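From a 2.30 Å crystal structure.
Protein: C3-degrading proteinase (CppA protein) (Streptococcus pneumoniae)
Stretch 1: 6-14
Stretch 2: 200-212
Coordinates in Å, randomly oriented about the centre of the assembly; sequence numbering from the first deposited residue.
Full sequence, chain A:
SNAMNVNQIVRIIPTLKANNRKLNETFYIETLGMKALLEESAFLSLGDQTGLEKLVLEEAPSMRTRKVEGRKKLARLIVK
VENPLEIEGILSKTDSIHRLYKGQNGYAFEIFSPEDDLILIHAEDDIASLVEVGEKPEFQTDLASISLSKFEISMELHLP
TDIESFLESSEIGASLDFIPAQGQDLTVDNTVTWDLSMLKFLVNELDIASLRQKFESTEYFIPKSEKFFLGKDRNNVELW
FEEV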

ATOM      1  N   VAL A   6      16.945   9.399 -16.032  1.00 44.02           N
ATOM      2  CA  VAL A   6      17.198   7.905 -15.815  1.00 43.32           C
ATOM      3  C   VAL A   6      16.820   7.524 -14.357  1.00 42.79           C
ATOM      4  O   VAL A   6      17.318   8.175 -13.396  1.00 44.25           O
ATOM      5  CB  VAL A   6      18.667   7.512 -16.121  1.00 44.11           C
ATOM      6  CG1 VAL A   6      19.496   7.376 -14.812  1.00 45.71           C
ATOM      7  CG2 VAL A   6      18.743   6.212 -17.014  1.00 46.56           C
ATOM      8  N   ASN A   7      15.947   6.507 -14.214  1.00 40.00           N
ATOM      9  CA  ASN A   7      15.369   6.063 -12.922  1.00 37.67           C
ATOM     10  C   ASN A   7      14.265   6.987 -12.349  1.00 36.28           C
ATOM     11  O   ASN A   7      14.030   6.974 -11.154  1.00 36.20           O
ATOM     12  CB  ASN A   7      16.456   5.803 -11.829  1.00 37.02           C
ATOM     13  CG  ASN A   7      17.267   4.519 -12.049  1.00 32.62           C
ATOM     14  OD1 ASN A   7      16.761   3.514 -12.519  1.00 28.35           O
ATOM     15  ND2 ASN A   7      18.512   4.546 -11.646  1.00 26.87           N
ATOM     16  N   GLN A   8      13.586   7.766 -13.186  1.00 34.75           N
ATOM     17  CA  GLN A   8      12.435   8.575 -12.744  1.00 33.84           C
ATOM     18  C   GLN A   8      11.194   7.709 -12.425  1.00 31.94           C
ATOM     19  O   GLN A   8      10.760   6.884 -13.231  1.00 29.70           O
ATOM     20  CB  GLN A   8      12.073   9.652 -13.798  1.00 34.15           C
ATOM     21  CG  GLN A   8      10.992  10.656 -13.360  1.00 36.00           C
ATOM     22  CD  GLN A   8      11.524  11.746 -12.393  1.00 40.16           C
ATOM     23  OE1 GLN A   8      11.339  12.952 -12.632  1.00 39.99           O
ATOM     24  NE2 GLN A   8      12.199  11.317 -11.311  1.00 41.03           N
ATOM     25  N   ILE A   9      10.610   7.968 -11.257  1.00 30.88           N
ATOM     26  CA  ILE A   9       9.570   7.140 -10.676  1.00 30.28           C
ATOM     27  C   ILE A   9       8.231   7.477 -11.323  1.00 28.87           C
ATOM     28  O   ILE A   9       7.772   8.624 -11.309  1.00 29.00           O
ATOM     29  CB  ILE A   9       9.555   7.262  -9.143  1.00 30.40           C
ATOM     30  CG1 ILE A   9      10.945   6.855  -8.596  1.00 30.37           C
ATOM     31  CG2 ILE A   9       8.398   6.422  -8.528  1.00 29.57           C
ATOM     32  CD1 ILE A   9      11.066   6.882  -7.092  1.00 30.98           C
ATOM     33  N   VAL A  10       7.664   6.455 -11.963  1.00 26.58           N
ATOM     34  CA  VAL A  10       6.377   6.519 -12.614  1.00 24.89           C
ATOM     35  C   VAL A  10       5.237   6.036 -11.655  1.00 23.95           C
ATOM     36  O   VAL A  10       4.187   6.665 -11.583  1.00 22.13           O
ATOM     37  CB  VAL A  10       6.423   5.651 -13.922  1.00 25.95           C
ATOM     38  CG1 VAL A  10       5.022   5.255 -14.385  1.00 26.13           C
ATOM     39  CG2 VAL A  10       7.187   6.398 -15.001  1.00 23.22           C
ATOM     40  N   ARG A  11       5.485   4.953 -10.906  1.00 22.25           N
ATOM     41  CA  ARG A  11       4.546   4.446  -9.933  1.00 22.27           C
ATOM     42  C   ARG A  11       5.241   3.636  -8.837  1.00 20.52           C
ATOM     43  O   ARG A  11       6.194   2.957  -9.089  1.00 18.73           O
ATOM     44  CB  ARG A  11       3.525   3.565 -10.632  1.00 22.21           C
ATOM     45  CG  ARG A  11       2.276   3.268  -9.779  1.00 25.17           C
ATOM     46  CD  ARG A  11       1.055   2.925 -10.687  1.00 26.92           C
ATOM     47  NE  ARG A  11       1.143   1.572 -11.206  1.00 30.89           N
ATOM     48  CZ  ARG A  11       1.461   1.224 -12.471  1.00 31.64           C
ATOM     49  NH1 ARG A  11       1.498  -0.083 -12.764  1.00 32.18           N
ATOM     50  NH2 ARG A  11       1.709   2.123 -13.432  1.00 29.91           N
ATOM     51  N   ILE A  12       4.731   3.722  -7.608  1.00 19.98           N
ATOM     52  CA  ILE A  12       5.202   2.913  -6.479  1.00 19.18           C
ATOM     53  C   ILE A  12       4.116   1.924  -6.097  1.00 18.75           C
ATOM     54  O   ILE A  12       2.935   2.314  -5.863  1.00 19.27           O
ATOM     55  CB  ILE A  12       5.632   3.783  -5.265  1.00 18.94           C
ATOM     56  CG1 ILE A  12       6.565   4.934  -5.730  1.00 20.09           C
ATOM     57  CG2 ILE A  12       6.337   2.909  -4.190  1.00 20.38           C
ATOM     58  CD1 ILE A  12       7.011   5.888  -4.616  1.00 18.10           C
ATOM     59  N   ILE A  13       4.487   0.629  -6.089  1.00 18.57           N
ATOM     60  CA  ILE A  13       3.576  -0.465  -5.692  1.00 18.05           C
ATOM     61  C   ILE A  13       4.077  -1.189  -4.397  1.00 18.14           C
ATOM     62  O   ILE A  13       5.136  -1.841  -4.391  1.00 18.88           O
ATOM     63  CB  ILE A  13       3.354  -1.468  -6.820  1.00 18.54           C
ATOM     64  CG1 ILE A  13       2.902  -0.750  -8.110  1.00 20.98           C
ATOM     65  CG2 ILE A  13       2.297  -2.498  -6.481  1.00 16.73           C
ATOM     66  CD1 ILE A  13       3.527  -1.327  -9.329  1.00 22.95           C
ATOM     67  N   PRO A  14       3.313  -1.035  -3.294  1.00 17.02           N
ATOM     68  CA  PRO A  14       3.573  -1.743  -2.056  1.00 16.15           C
ATOM     69  C   PRO A  14       3.110  -3.186  -2.161  1.00 15.55           C
ATOM     70  O   PRO A  14       2.187  -3.490  -2.941  1.00 14.14           O
ATOM     71  CB  PRO A  14       2.744  -0.996  -1.048  1.00 15.77           C
ATOM     72  CG  PRO A  14       1.598  -0.403  -1.887  1.00 17.10           C
ATOM     73  CD  PRO A  14       2.117  -0.156  -3.226  1.00 14.88           C
ATOM     74  N   LYS A 200       7.808  -1.641  -4.885  1.00 14.95           N
ATOM     75  CA  LYS A 200       8.295  -1.725  -6.250  1.00 14.86           C
ATOM     76  C   LYS A 200       8.212  -0.375  -6.946  1.00 14.89           C
ATOM     77  O   LYS A 200       7.188   0.280  -6.900  1.00 15.22           O
ATOM     78  CB  LYS A 200       7.500  -2.745  -7.036  1.00 15.49           C
ATOM     79  CG  LYS A 200       8.067  -2.985  -8.394  1.00 16.97           C
ATOM     80  CD  LYS A 200       7.135  -3.535  -9.372  1.00 20.94           C
ATOM     81  CE  LYS A 200       7.182  -5.018  -9.396  1.00 26.73           C
ATOM     82  NZ  LYS A 200       8.230  -5.555  -8.515  1.00 28.24           N
ATOM     83  N   PHE A 201       9.307   0.047  -7.569  1.00 14.84           N
ATOM     84  CA  PHE A 201       9.373   1.307  -8.273  1.00 15.27           C
ATOM     85  C   PHE A 201       9.428   1.046  -9.772  1.00 14.85           C
ATOM     86  O   PHE A 201      10.381   0.436 -10.279  1.00 14.20           O
ATOM     87  CB  PHE A 201      10.600   2.107  -7.821  1.00 15.40           C
ATOM     88  CG  PHE A 201      10.661   2.298  -6.347  1.00 15.63           C
ATOM     89  CD1 PHE A 201      10.284   3.487  -5.775  1.00 18.77           C
ATOM     90  CD2 PHE A 201      11.118   1.285  -5.526  1.00 17.30           C
ATOM     91  CE1 PHE A 201      10.323   3.647  -4.411  1.00 17.13           C
ATOM     92  CE2 PHE A 201      11.183   1.441  -4.196  1.00 18.82           C
ATOM     93  CZ  PHE A 201      10.749   2.628  -3.621  1.00 16.94           C
ATOM     94  N   LEU A 202       8.384   1.469 -10.464  1.00 14.77           N
ATOM     95  CA  LEU A 202       8.389   1.479 -11.906  1.00 15.78           C
ATOM     96  C   LEU A 202       8.956   2.829 -12.374  1.00 16.35           C
ATOM     97  O   LEU A 202       8.508   3.891 -11.929  1.00 18.12           O
ATOM     98  CB  LEU A 202       6.993   1.232 -12.448  1.00 15.72           C
ATOM     99  CG  LEU A 202       6.290  -0.081 -12.105  1.00 16.09           C
ATOM    100  CD1 LEU A 202       5.033  -0.206 -12.971  1.00 16.24           C
ATOM    101  CD2 LEU A 202       7.168  -1.293 -12.337  1.00 12.56           C
ATOM    102  N   VAL A 203       9.939   2.771 -13.262  1.00 16.64           N
ATOM    103  CA  VAL A 203      10.796   3.913 -13.638  1.00 17.17           C
ATOM    104  C   VAL A 203      10.788   4.051 -15.145  1.00 17.64           C
ATOM    105  O   VAL A 203      10.533   3.066 -15.842  1.00 17.46           O
ATOM    106  CB  VAL A 203      12.299   3.779 -13.136  1.00 17.00           C
ATOM    107  CG1 VAL A 203      12.380   3.830 -11.629  1.00 14.92           C
ATOM    108  CG2 VAL A 203      12.962   2.495 -13.641  1.00 16.11           C
ATOM    109  N   ASN A 204      10.989   5.287 -15.612  1.00 18.42           N
ATOM    110  CA  ASN A 204      11.085   5.648 -17.032  1.00 20.62           C
ATOM    111  C   ASN A 204      12.139   4.808 -17.811  1.00 21.33           C
ATOM    112  O   ASN A 204      11.834   4.172 -18.826  1.00 21.23           O
ATOM    113  CB  ASN A 204      11.408   7.173 -17.171  1.00 21.13           C
ATOM    114  CG  ASN A 204      12.783   7.544 -16.515  1.00 24.59           C
ATOM    115  OD1 ASN A 204      13.198   6.882 -15.526  1.00 23.50           O
ATOM    116  ND2 ASN A 204      13.524   8.528 -17.103  1.00 26.33           N
ATOM    117  N   GLU A 205      13.375   4.832 -17.311  1.00 22.81           N
ATOM    118  CA  GLU A 205      14.477   4.035 -17.829  1.00 23.43           C
ATOM    119  C   GLU A 205      15.202   3.520 -16.608  1.00 22.47           C
ATOM    120  O   GLU A 205      15.375   4.255 -15.641  1.00 23.15           O
ATOM    121  CB  GLU A 205      15.421   4.883 -18.695  1.00 23.86           C
ATOM    122  CG  GLU A 205      16.426   4.023 -19.483  1.00 25.17           C
ATOM    123  CD  GLU A 205      17.669   4.798 -19.951  1.00 28.75           C
ATOM    124  OE1 GLU A 205      17.498   5.964 -20.419  1.00 35.25           O
ATOM    125  OE2 GLU A 205      18.805   4.221 -19.870  1.00 35.50           O
ATOM    126  N   LEU A 206      15.611   2.257 -16.635  1.00 21.50           N
ATOM    127  CA  LEU A 206      16.333   1.679 -15.512  1.00 20.29           C
ATOM    128  C   LEU A 206      17.870   1.939 -15.626  1.00 20.15           C
ATOM    129  O   LEU A 206      18.471   1.616 -16.631  1.00 19.88           O
ATOM    130  CB  LEU A 206      16.002   0.191 -15.424  1.00 20.57           C
ATOM    131  CG  LEU A 206      16.700  -0.599 -14.311  1.00 20.51           C
ATOM    132  CD1 LEU A 206      16.175  -0.126 -13.000  1.00 17.84           C
ATOM    133  CD2 LEU A 206      16.537  -2.109 -14.516  1.00 18.08           C
ATOM    134  N   ASP A 207      18.494   2.568 -14.626  1.00 19.68           N
ATOM    135  CA  ASP A 207      19.959   2.634 -14.615  1.00 19.15           C
ATOM    136  C   ASP A 207      20.564   1.825 -13.482  1.00 18.32           C
ATOM    137  O   ASP A 207      20.547   2.232 -12.333  1.00 19.08           O
ATOM    138  CB  ASP A 207      20.498   4.042 -14.542  1.00 19.03           C
ATOM    139  CG  ASP A 207      22.031   4.069 -14.616  1.00 19.39           C
ATOM    140  OD1 ASP A 207      22.679   3.360 -15.444  1.00 22.38           O
ATOM    141  OD2 ASP A 207      22.610   4.800 -13.829  1.00 22.32           O
ATOM    142  N   ILE A 208      21.140   0.681 -13.821  1.00 16.83           N
ATOM    143  CA  ILE A 208      21.677  -0.200 -12.813  1.00 14.94           C
ATOM    144  C   ILE A 208      22.889   0.413 -12.102  1.00 13.91           C
ATOM    145  O   ILE A 208      23.098   0.172 -10.922  1.00 13.69           O
ATOM    146  CB  ILE A 208      21.972  -1.590 -13.426  1.00 15.03           C
ATOM    147  CG1 ILE A 208      20.632  -2.314 -13.734  1.00 15.55           C
ATOM    148  CG2 ILE A 208      22.838  -2.430 -12.489  1.00 12.80           C
ATOM    149  CD1 ILE A 208      20.816  -3.705 -14.367  1.00 14.67           C
ATOM    150  N   ALA A 209      23.677   1.199 -12.828  1.00 13.21           N
ATOM    151  CA  ALA A 209      24.893   1.815 -12.304  1.00 13.16           C
ATOM    152  C   ALA A 209      24.602   2.755 -11.117  1.00 13.07           C
ATOM    153  O   ALA A 209      25.285   2.647 -10.087  1.00 12.33           O
ATOM    154  CB  ALA A 209      25.654   2.529 -13.407  1.00 11.45           C
ATOM    155  N   SER A 210      23.584   3.637 -11.243  1.00 13.72           N
ATOM    156  CA  SER A 210      23.263   4.620 -10.185  1.00 14.69           C
ATOM    157  C   SER A 210      22.800   3.850  -8.980  1.00 16.02           C
ATOM    158  O   SER A 210      23.137   4.206  -7.877  1.00 16.90           O
ATOM    159  CB  SER A 210      22.160   5.638 -10.544  1.00 14.60           C
ATOM    160  OG  SER A 210      22.232   6.131 -11.864  1.00 15.25           O
ATOM    161  N   LEU A 211      22.035   2.784  -9.204  1.00 17.96           N
ATOM    162  CA  LEU A 211      21.463   1.987  -8.126  1.00 18.52           C
ATOM    163  C   LEU A 211      22.501   1.196  -7.333  1.00 19.21           C
ATOM    164  O   LEU A 211      22.465   1.157  -6.088  1.00 19.86           O
ATOM    165  CB  LEU A 211      20.365   1.094  -8.690  1.00 18.30           C
ATOM    166  CG  LEU A 211      19.138   1.862  -9.220  1.00 14.87           C
ATOM    167  CD1 LEU A 211      18.226   0.929 -10.065  1.00  9.39           C
ATOM    168  CD2 LEU A 211      18.389   2.548  -8.061  1.00 12.75           C
ATOM    169  N   ARG A 212      23.466   0.644  -8.052  1.00 20.19           N
ATOM    170  CA  ARG A 212      24.636  -0.045  -7.465  1.00 20.14           C
ATOM    171  C   ARG A 212      25.419   0.902  -6.551  1.00 21.20           C
ATOM    172  O   ARG A 212      25.722   0.607  -5.390  1.00 22.56           O
ATOM    173  CB  ARG A 212      25.545  -0.583  -8.593  1.00 19.62           C
ATOM    174  CG  ARG A 212      25.087  -1.908  -9.128  1.00 18.74           C
ATOM    175  CD  ARG A 212      25.995  -2.402 -10.196  1.00 18.71           C
ATOM    176  NE  ARG A 212      27.287  -2.799  -9.637  1.00 17.83           N
ATOM    177  CZ  ARG A 212      28.478  -2.440 -10.091  1.00 11.65           C
ATOM    178  NH1 ARG A 212      28.593  -1.689 -11.154  1.00 11.58           N
ATOM    179  NH2 ARG A 212      29.567  -2.855  -9.466  1.00 15.95           N
TER

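Antiparallel strands pair through their backbones, but where the ladder ends, side-chain amides can take over the same work, and the contact between residues 200-212 and 6-14 of this proteinase illustrates both modes. At Lys200 the ladder is regular: Lys200 N donates to Ile13 O at 2.7 Å and Ile13 N returns a bond to Lys200 O at 2.8 Å, both nearly straight. Phe201, the next residue, sits in a non-hydrogen-bonded pair with Ile12 and contributes its side chain instead. Its ring meets Ile9 and Ile12 obliquely, with CD1 of Phe201 3.7 Å from Ile9 CD1 and 4.0 Å from Ile12 CG1.

Leu202 marks the irregularity. Leu202 N donates to Arg11 O at 3.0 Å, while its carbonyl faces two amides: Val10 N approaches Leu202 O to 2.7 Å, and Arg11 N makes a weak bond to the same oxygen at 3.4 Å. This shared acceptor accompanies a beta bulge, a one-residue shift in register between Ile9 and Arg11. The Leu202 side chain lies on the other sheet face from Phe201, its CD1 4.1 Å from Ile13 CD1 and also over one face of the Arg11 guanidinium.

Beyond the bulge, Val203 pairs with Ile9, and its CA comes within 3.0 Å of Gln8 O in a CA-H...O contact. Gln8 O also accepts from Asn204 N at 2.9 Å. Asn204 OD1 then receives Glu205 N at 2.7 Å and, through a short but poorly angled and therefore weak bond, Gln8 N at 2.5 Å. Glu205 O accepts Asn7 N at 2.7 Å.

At Asp207 the Asn7 side chain imitates a peptide group: Asp207 N donates to Asn7 OD1 at 2.9 Å, and Asn7 ND2 to Asp207 O at 3.2 Å. Asp207 also caps the following helix, its OD2 accepting Ser210 N at 3.0 Å.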